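PDB 5YLO: probable enoyl-CoA hydratase/isomerase from Pseudomonas aeruginosa PAO1, which probably acts as a Delta3,Delta2-enoyl-CoA isomerase of the crotonase family, shifting double bonds during the metabolism of unsaturated fatty acids. Local coordinates for residues R95-D100 with L216-A221; G115-L120 with A146-H151. All blocks are in the same frame, centred on the assembly; numbering follows the deposited sequence.

Contact 1: R95-D100 with L216-A221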
# COMPACT_ATOMS: atom_id res chain seq x y z
N ARG A 95 -13.12 18.23 1.22
CA ARG A 95 -13.93 18.41 0.00
C ARG A 95 -13.19 18.10 -1.30
O ARG A 95 -13.74 17.44 -2.19
CB ARG A 95 -14.49 19.83 -0.05
CG ARG A 95 -15.29 20.14 -1.31
CD ARG A 95 -15.85 21.55 -1.29
NE ARG A 95 -16.77 21.76 -0.17
CZ ARG A 95 -18.08 21.54 -0.24
NH1 ARG A 95 -18.84 21.76 0.82
NH2 ARG A 95 -18.62 21.11 -1.37
N LEU A 96 -11.95 18.57 -1.42
CA LEU A 96 -11.13 18.30 -2.60
C LEU A 96 -10.84 16.81 -2.72
O LEU A 96 -10.89 16.25 -3.82
CB LEU A 96 -9.83 19.10 -2.53
CG LEU A 96 -8.89 18.91 -3.73
CD1 LEU A 96 -9.57 19.35 -5.02
CD2 LEU A 96 -7.59 19.65 -3.51
N HIS A 97 -10.52 16.17 -1.60
CA HIS A 97 -10.18 14.75 -1.62
C HIS A 97 -11.36 13.90 -2.06
O HIS A 97 -11.19 12.89 -2.74
CB HIS A 97 -9.68 14.33 -0.24
CG HIS A 97 -9.66 12.85 -0.02
ND1 HIS A 97 -10.48 12.22 0.89
CD2 HIS A 97 -8.91 11.88 -0.58
CE1 HIS A 97 -10.24 10.92 0.88
NE2 HIS A 97 -9.29 10.69 -0.01
N ALA A 98 -12.58 14.29 -1.68
CA ALA A 98 -13.79 13.54 -1.98
C ALA A 98 -14.59 14.15 -3.13
O ALA A 98 -15.76 13.79 -3.31
CB ALA A 98 -14.67 13.45 -0.74
N LEU A 99 -13.98 15.03 -3.92
CA LEU A 99 -14.70 15.72 -4.99
C LEU A 99 -15.21 14.72 -6.03
O LEU A 99 -14.52 13.76 -6.38
CB LEU A 99 -13.79 16.75 -5.65
CG LEU A 99 -14.47 17.84 -6.48
CD1 LEU A 99 -14.89 18.99 -5.58
CD2 LEU A 99 -13.55 18.32 -7.59
N ASP A 100 -16.41 14.97 -6.54
CA ASP A 100 -17.07 14.02 -7.43
C ASP A 100 -16.59 14.09 -8.88
O ASP A 100 -17.05 13.30 -9.71
CB ASP A 100 -18.59 14.22 -7.40
CG ASP A 100 -19.23 13.61 -6.16
OD1 ASP A 100 -18.61 12.71 -5.55
OD2 ASP A 100 -20.35 14.03 -5.81
N LEU A 216 -16.45 4.47 -4.60
CA LEU A 216 -16.21 3.07 -4.25
C LEU A 216 -14.76 2.85 -3.85
O LEU A 216 -14.48 2.10 -2.90
CB LEU A 216 -16.59 2.16 -5.42
CG LEU A 216 -18.08 1.99 -5.67
CD1 LEU A 216 -18.32 1.34 -7.02
CD2 LEU A 216 -18.72 1.17 -4.56
N LEU A 217 -13.81 3.47 -4.56
CA LEU A 217 -12.41 3.39 -4.18
C LEU A 217 -12.21 3.85 -2.74
O LEU A 217 -11.54 3.19 -1.94
CB LEU A 217 -11.55 4.23 -5.12
CG LEU A 217 -11.38 3.78 -6.58
CD1 LEU A 217 -10.92 4.96 -7.42
CD2 LEU A 217 -10.37 2.65 -6.66
N ARG A 218 -12.80 5.00 -2.40
CA ARG A 218 -12.62 5.57 -1.07
C ARG A 218 -13.31 4.72 -0.01
O ARG A 218 -12.71 4.39 1.02
CB ARG A 218 -13.15 7.01 -1.05
CG ARG A 218 -12.91 7.77 0.23
CD ARG A 218 -13.24 9.25 0.06
NE ARG A 218 -14.61 9.46 -0.41
CZ ARG A 218 -14.94 9.80 -1.65
NH1 ARG A 218 -13.99 9.97 -2.57
NH2 ARG A 218 -16.21 9.96 -1.99
N ASP A 219 -14.58 4.35 -0.24
CA ASP A 219 -15.29 3.53 0.73
C ASP A 219 -14.67 2.14 0.86
O ASP A 219 -14.68 1.56 1.95
CB ASP A 219 -16.77 3.40 0.34
CG ASP A 219 -17.53 4.70 0.51
OD1 ASP A 219 -17.00 5.64 1.14
OD2 ASP A 219 -18.68 4.78 0.03
N GLY A 220 -14.11 1.60 -0.22
CA GLY A 220 -13.56 0.26 -0.20
C GLY A 220 -12.37 0.08 0.71
O GLY A 220 -12.08 -1.05 1.12
N ALA A 221 -11.66 1.16 1.03
CA ALA A 221 -10.50 1.08 1.92
C ALA A 221 -10.87 0.65 3.33
O ALA A 221 -10.02 0.07 4.02
CB ALA A 221 -9.78 2.43 1.96
O HOH W 1 -11.61 9.79 -3.49
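The guanidinium of R218 lies flat against A98: the methyl CB of A98 stands over the centre of one face, 3.8 Å from CZ of R218, and NH1 of R218 also comes within 3.6 Å of A98 CA. At the edge of the same group, in its plane, sits a water. It takes a short but weak hydrogen bond from NH1 of R218 (2.6 Å) and donates to H97 O at 3.2 Å, so the last helical residue of 85-97 is joined to the arginine through solvent, with no direct hydrogen bond between the segments. The imidazole of H97 meets the aliphatic part of the arginine instead, its CE1 lying 3.5 Å from R218 CD. The two side chains run past each other in opposite directions, with ring and guanidinium planes 70° apart. R218 leaves its helix extended and then bends at chi3 (56°), which turns the flat end onto the alanine while CD stays beside the imidazole. D100 OD1 lies 5.1 Å from NH2 of R218, which may add a modest attraction without a salt bridge.

The contact is a small one near the surface, joining the turn after helix 85-97 of the crotonase-type core, where A98 leaves helical geometry, to helix 207-220 close to the end of the modelled chain. K214 of that helix hydrogen-bonds to L99 O. On the inner side L96 and L99 pack on L41 of helix 31-46 and on strand 52-56, while L225 of the third subunit touches H97.

Contact 2: G115-L120 with A146-H151; sequences GMDLAL and AGASWH
H151, whose imidazole lies against L120, is held in its helix by a backbone hydrogen bond from H151 N to G147 O at 2.7 Å. Its ring is sandwiched: CB of L120 sits over one face, 3.8 Å from the ring centroid and 20° off the normal in a CH-pi contact, and CE3 of W150 lies 3.7 Å above the opposite face, offset toward the rim. With CG of H151 beside its backbone N (chi1 -76°), the ring reaches the end of helix 114-120, where CE1 of H151 comes 3.5 Å from L120 O. L120 CD1 lies 3.6 Å from CB of H151.

One turn earlier in both helices, the carboxylate of D117 faces the backbone of G147 and A148. OD1 of D117 is 3.5 Å from A148 N and 3.6 Å from A148 CB, van der Waals approaches without a hydrogen bond. OD2 of D117 and ND1 of H151 each make a weak hydrogen bond to glycerol.

The short helical axes approach to 9.3 Å at 43°, packing helix 146-156 against helix 114-120. L118 points away onto helix 85-97, whereas W150 NE1 hydrogen-bonds to R223 O of the third subunit. Helix 114-120 follows a glycine-rich segment that, as in other crotonase-family enzymes, probably contributes to the oxyanion hole for the thioester carbonyl, and leads into strand 124-128 of the main sheet.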
# COMPACT_ATOMS: atom_id res chain seq x y z
N GLY A 115 0.80 22.95 1.30
CA GLY A 115 0.79 23.04 -0.15
C GLY A 115 0.93 21.69 -0.81
O GLY A 115 0.28 21.41 -1.82
N MET A 116 1.78 20.82 -0.25
CA MET A 116 1.86 19.46 -0.75
C MET A 116 0.59 18.68 -0.44
O MET A 116 0.11 17.91 -1.27
CB MET A 116 3.08 18.75 -0.15
CG MET A 116 3.35 17.39 -0.77
SD MET A 116 4.63 16.49 0.10
CE MET A 116 3.76 16.03 1.60
N ASP A 117 0.04 18.87 0.77
CA ASP A 117 -1.21 18.20 1.12
C ASP A 117 -2.33 18.55 0.15
O ASP A 117 -3.20 17.71 -0.12
CB ASP A 117 -1.62 18.56 2.55
CG ASP A 117 -0.61 18.08 3.59
OD1 ASP A 117 0.23 17.23 3.25
OD2 ASP A 117 -0.68 18.56 4.74
N LEU A 118 -2.32 19.77 -0.39
CA LEU A 118 -3.33 20.16 -1.37
C LEU A 118 -3.22 19.31 -2.63
O LEU A 118 -4.24 18.93 -3.23
CB LEU A 118 -3.19 21.64 -1.69
CG LEU A 118 -4.46 22.35 -2.16
CD1 LEU A 118 -5.54 22.24 -1.10
CD2 LEU A 118 -4.17 23.81 -2.48
N ALA A 119 -2.00 19.00 -3.06
CA ALA A 119 -1.82 18.17 -4.25
C ALA A 119 -2.16 16.71 -3.97
O ALA A 119 -2.64 16.00 -4.86
CB ALA A 119 -0.38 18.29 -4.76
N LEU A 120 -1.94 16.25 -2.74
CA LEU A 120 -2.23 14.86 -2.39
C LEU A 120 -3.73 14.58 -2.36
O LEU A 120 -4.13 13.42 -2.54
CB LEU A 120 -1.60 14.52 -1.04
CG LEU A 120 -0.10 14.77 -0.97
CD1 LEU A 120 0.44 14.48 0.43
CD2 LEU A 120 0.63 13.95 -2.02
N ALA A 146 -1.13 16.64 9.77
CA ALA A 146 -2.40 15.91 9.83
C ALA A 146 -2.67 15.17 8.53
O ALA A 146 -2.77 13.94 8.50
CB ALA A 146 -3.54 16.87 10.16
N GLY A 147 -2.80 15.91 7.43
CA GLY A 147 -3.03 15.29 6.14
C GLY A 147 -1.83 14.55 5.60
O GLY A 147 -1.98 13.54 4.91
N ALA A 148 -0.62 15.04 5.89
CA ALA A 148 0.58 14.35 5.44
C ALA A 148 0.66 12.95 6.05
O ALA A 148 0.91 11.96 5.34
CB ALA A 148 1.82 15.16 5.80
N SER A 149 0.41 12.84 7.36
CA SER A 149 0.46 11.54 8.02
C SER A 149 -0.65 10.61 7.55
O SER A 149 -0.59 9.41 7.82
CB SER A 149 0.37 11.72 9.54
OG SER A 149 -0.91 12.20 9.91
N TRP A 150 -1.66 11.14 6.87
CA TRP A 150 -2.71 10.30 6.30
C TRP A 150 -2.42 9.95 4.84
O TRP A 150 -2.58 8.79 4.44
CB TRP A 150 -4.07 10.99 6.41
CG TRP A 150 -5.24 10.09 6.14
CD1 TRP A 150 -5.95 9.36 7.06
CD2 TRP A 150 -5.83 9.81 4.86
NE1 TRP A 150 -6.94 8.65 6.43
CE2 TRP A 150 -6.89 8.91 5.08
CE3 TRP A 150 -5.56 10.23 3.56
CZ2 TRP A 150 -7.69 8.43 4.04
CZ3 TRP A 150 -6.35 9.75 2.53
CH2 TRP A 150 -7.40 8.86 2.78
N HIS A 151 -1.99 10.93 4.05
CA HIS A 151 -1.73 10.70 2.63
C HIS A 151 -0.43 9.95 2.40
O HIS A 151 -0.40 8.94 1.69
CB HIS A 151 -1.70 12.04 1.88
CG HIS A 151 -3.05 12.63 1.65
ND1 HIS A 151 -3.97 12.07 0.79
CD2 HIS A 151 -3.64 13.74 2.15
CE1 HIS A 151 -5.07 12.81 0.77
NE2 HIS A 151 -4.89 13.83 1.60

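In the fold
Contact 2 is nested inside the chain loop closed by contact 1, and their centres lie about 15 Å apart. They meet through the end of helix 85-97: CD2 of L96 packs 3.4 Å from L118 O, and the H97 ring stands edge-to-face with W150, its NE2 3.8 Å from W150 CH2. Both histidines touch L225 of the third subunit, at the trimer interface. Glycerol is bound about 3 Å from their side chains; it probably comes from the crystallisation liquor, though it may mark a pocket. Contact 2, about 8 Å from the chain centre, involves the helix after the probable oxyanion-hole segment; contact 1 lies farther out, at about 14 Å.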